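PDB 5EK8: lipoxygenase from Cyanothece sp., which probably catalyses the insertion of molecular oxygen into polyunsaturated fatty acids as a non-heme iron 9R-lipoxygenase. Local coordinates for residues N70-V75 with K89-Q94. Residues are numbered along the deposited sequence; the frame is centred on the assembly and turned at random.
Sequences NIELEV and KGVTDQ
The flat carboxamide of Asn70 has its OD1 beside Thr92 O (3.5 Å) and the Asp93-Gln94 peptide, with Gln94 CG 3.8 Å from that oxygen, while ND2 is hydrogen-bonded to Glu484. The carboxylates of Glu72 and Glu74 extend from the same face of the ribbon as Val91 and Lys89, Glu74 OE1 being hydrogen-bonded to Trp76 NE1; there the methylenes do the touching, Glu74 CG lying 4.0 Å from Lys89 CG. Leu73 takes the other face, packing on Phe98 and Ile100 of strand 97-102; Thr92 CG2 reaches its CD2 at 3.8 Å, the side chains crossing at about a right angle.

Between these faces the short segments 72-75 and 89-91 run antiparallel, at 149°. Leu73 N donates to Gly90 O, and Thr92 N bonds Ile71 O at 3.0 Å. In that second pair the return bond goes to a side chain: Ile71 N donates to Thr92 OG1 (2.9 Å, 170°), set between its own N and carbonyl carbon (chi1 57°).

In this hairpin of the four-stranded antiparallel sheet, consistent with the PLAT domain, the hydroxyl, gripped by Ile71 N and Leu68 O, thus ties Thr92 to the start of strand 72-79, alongside that backbone bond and weak ones from Asn70 N to Thr92 O and Asp93 O.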
loop_
_atom_site.group_PDB
_atom_site.type_symbol
_atom_site.label_atom_id
_atom_site.label_comp_id
_atom_site.label_asym_id
_atom_site.label_seq_id
_atom_site.Cartn_x
_atom_site.Cartn_y
_atom_site.Cartn_z
ATOM N N ASN A 70 4.094 0.266 -27.324
ATOM C CA ASN A 70 3.979 -1.191 -27.303
ATOM C C ASN A 70 2.672 -1.684 -26.696
ATOM O O ASN A 70 2.651 -2.676 -25.966
ATOM C CB ASN A 70 5.159 -1.806 -26.540
ATOM C CG ASN A 70 6.503 -1.267 -27.001
ATOM O OD1 ASN A 70 6.616 -0.662 -28.067
ATOM N ND2 ASN A 70 7.534 -1.491 -26.194
ATOM N N ILE A 71 1.581 -0.986 -26.988
ATOM C CA ILE A 71 0.283 -1.384 -26.471
ATOM C C ILE A 71 -0.568 -1.918 -27.617
ATOM O O ILE A 71 -0.474 -1.440 -28.752
ATOM C CB ILE A 71 -0.423 -0.214 -25.748
ATOM C CG1 ILE A 71 -1.482 -0.745 -24.781
ATOM C CG2 ILE A 71 -1.004 0.792 -26.743
ATOM C CD1 ILE A 71 -1.825 0.227 -23.683
ATOM N N GLU A 72 -1.370 -2.937 -27.326
ATOM C CA GLU A 72 -2.125 -3.615 -28.371
ATOM C C GLU A 72 -3.330 -2.796 -28.802
ATOM O O GLU A 72 -4.019 -2.189 -27.981
ATOM C CB GLU A 72 -2.562 -5.010 -27.910
ATOM C CG GLU A 72 -1.433 -6.031 -27.905
ATOM C CD GLU A 72 -1.847 -7.378 -27.336
ATOM O OE1 GLU A 72 -3.002 -7.801 -27.562
ATOM O OE2 GLU A 72 -1.012 -8.015 -26.658
ATOM N N LEU A 73 -3.563 -2.785 -30.108
ATOM C CA LEU A 73 -4.680 -2.066 -30.693
ATOM C C LEU A 73 -5.515 -3.004 -31.548
ATOM O O LEU A 73 -4.976 -3.830 -32.288
ATOM C CB LEU A 73 -4.181 -0.892 -31.537
ATOM C CG LEU A 73 -4.258 0.525 -30.970
ATOM C CD1 LEU A 73 -3.931 0.559 -29.490
ATOM C CD2 LEU A 73 -3.300 1.412 -31.747
ATOM N N GLU A 74 -6.832 -2.876 -31.445
ATOM C CA GLU A 74 -7.727 -3.669 -32.275
ATOM C C GLU A 74 -8.634 -2.764 -33.107
ATOM O O GLU A 74 -9.237 -1.822 -32.592
ATOM C CB GLU A 74 -8.561 -4.623 -31.414
ATOM C CG GLU A 74 -7.738 -5.680 -30.672
ATOM C CD GLU A 74 -8.588 -6.617 -29.814
ATOM O OE1 GLU A 74 -9.785 -6.323 -29.598
ATOM O OE2 GLU A 74 -8.057 -7.652 -29.353
ATOM N N VAL A 75 -8.711 -3.039 -34.401
ATOM C CA VAL A 75 -9.620 -2.304 -35.267
ATOM C C VAL A 75 -10.957 -3.029 -35.351
ATOM O O VAL A 75 -11.025 -4.195 -35.730
ATOM C CB VAL A 75 -9.037 -2.116 -36.677
ATOM C CG1 VAL A 75 -10.131 -1.717 -37.656
ATOM C CG2 VAL A 75 -7.936 -1.075 -36.650
ATOM N N LYS A 89 -5.843 -6.705 -35.893
ATOM C CA LYS A 89 -5.056 -6.485 -34.680
ATOM C C LYS A 89 -3.765 -5.723 -34.963
ATOM O O LYS A 89 -3.464 -5.403 -36.110
ATOM C CB LYS A 89 -4.717 -7.820 -34.021
ATOM C CG LYS A 89 -5.601 -8.200 -32.853
ATOM C CD LYS A 89 -5.362 -9.652 -32.474
ATOM C CE LYS A 89 -3.874 -9.962 -32.412
ATOM N NZ LYS A 89 -3.618 -11.421 -32.318
ATOM N N GLY A 90 -3.001 -5.449 -33.908
ATOM C CA GLY A 90 -1.709 -4.800 -34.049
ATOM C C GLY A 90 -1.271 -4.045 -32.807
ATOM O O GLY A 90 -2.020 -3.939 -31.833
ATOM N N VAL A 91 -0.046 -3.528 -32.838
ATOM C CA VAL A 91 0.524 -2.821 -31.693
ATOM C C VAL A 91 1.089 -1.455 -32.077
ATOM O O VAL A 91 1.293 -1.152 -33.252
ATOM C CB VAL A 91 1.657 -3.635 -31.022
ATOM C CG1 VAL A 91 1.216 -5.057 -30.773
ATOM C CG2 VAL A 91 2.916 -3.617 -31.882
ATOM N N THR A 92 1.339 -0.631 -31.067
ATOM C CA THR A 92 2.044 0.626 -31.262
ATOM C C THR A 92 3.547 0.383 -31.161
ATOM O O THR A 92 3.981 -0.513 -30.437
ATOM C CB THR A 92 1.626 1.670 -30.215
ATOM O OG1 THR A 92 1.860 1.141 -28.902
ATOM C CG2 THR A 92 0.153 2.016 -30.365
ATOM N N ASP A 93 4.347 1.169 -31.879
ATOM C CA ASP A 93 5.793 1.097 -31.690
ATOM C C ASP A 93 6.174 1.942 -30.482
ATOM O O ASP A 93 5.303 2.420 -29.752
ATOM C CB ASP A 93 6.569 1.539 -32.947
ATOM C CG ASP A 93 6.225 2.954 -33.412
ATOM O OD1 ASP A 93 6.335 3.208 -34.633
ATOM O OD2 ASP A 93 5.864 3.812 -32.581
ATOM N N GLN A 94 7.474 2.131 -30.280
ATOM C CA GLN A 94 7.961 2.849 -29.107
ATOM C C GLN A 94 7.589 4.329 -29.160
ATOM O O GLN A 94 7.593 5.013 -28.136
ATOM C CB GLN A 94 9.472 2.675 -28.971
ATOM C CG GLN A 94 9.890 1.233 -28.752
ATOM C CD GLN A 94 11.399 1.058 -28.675
ATOM O OE1 GLN A 94 12.156 1.807 -29.300
ATOM N NE2 GLN A 94 11.844 0.068 -27.903
#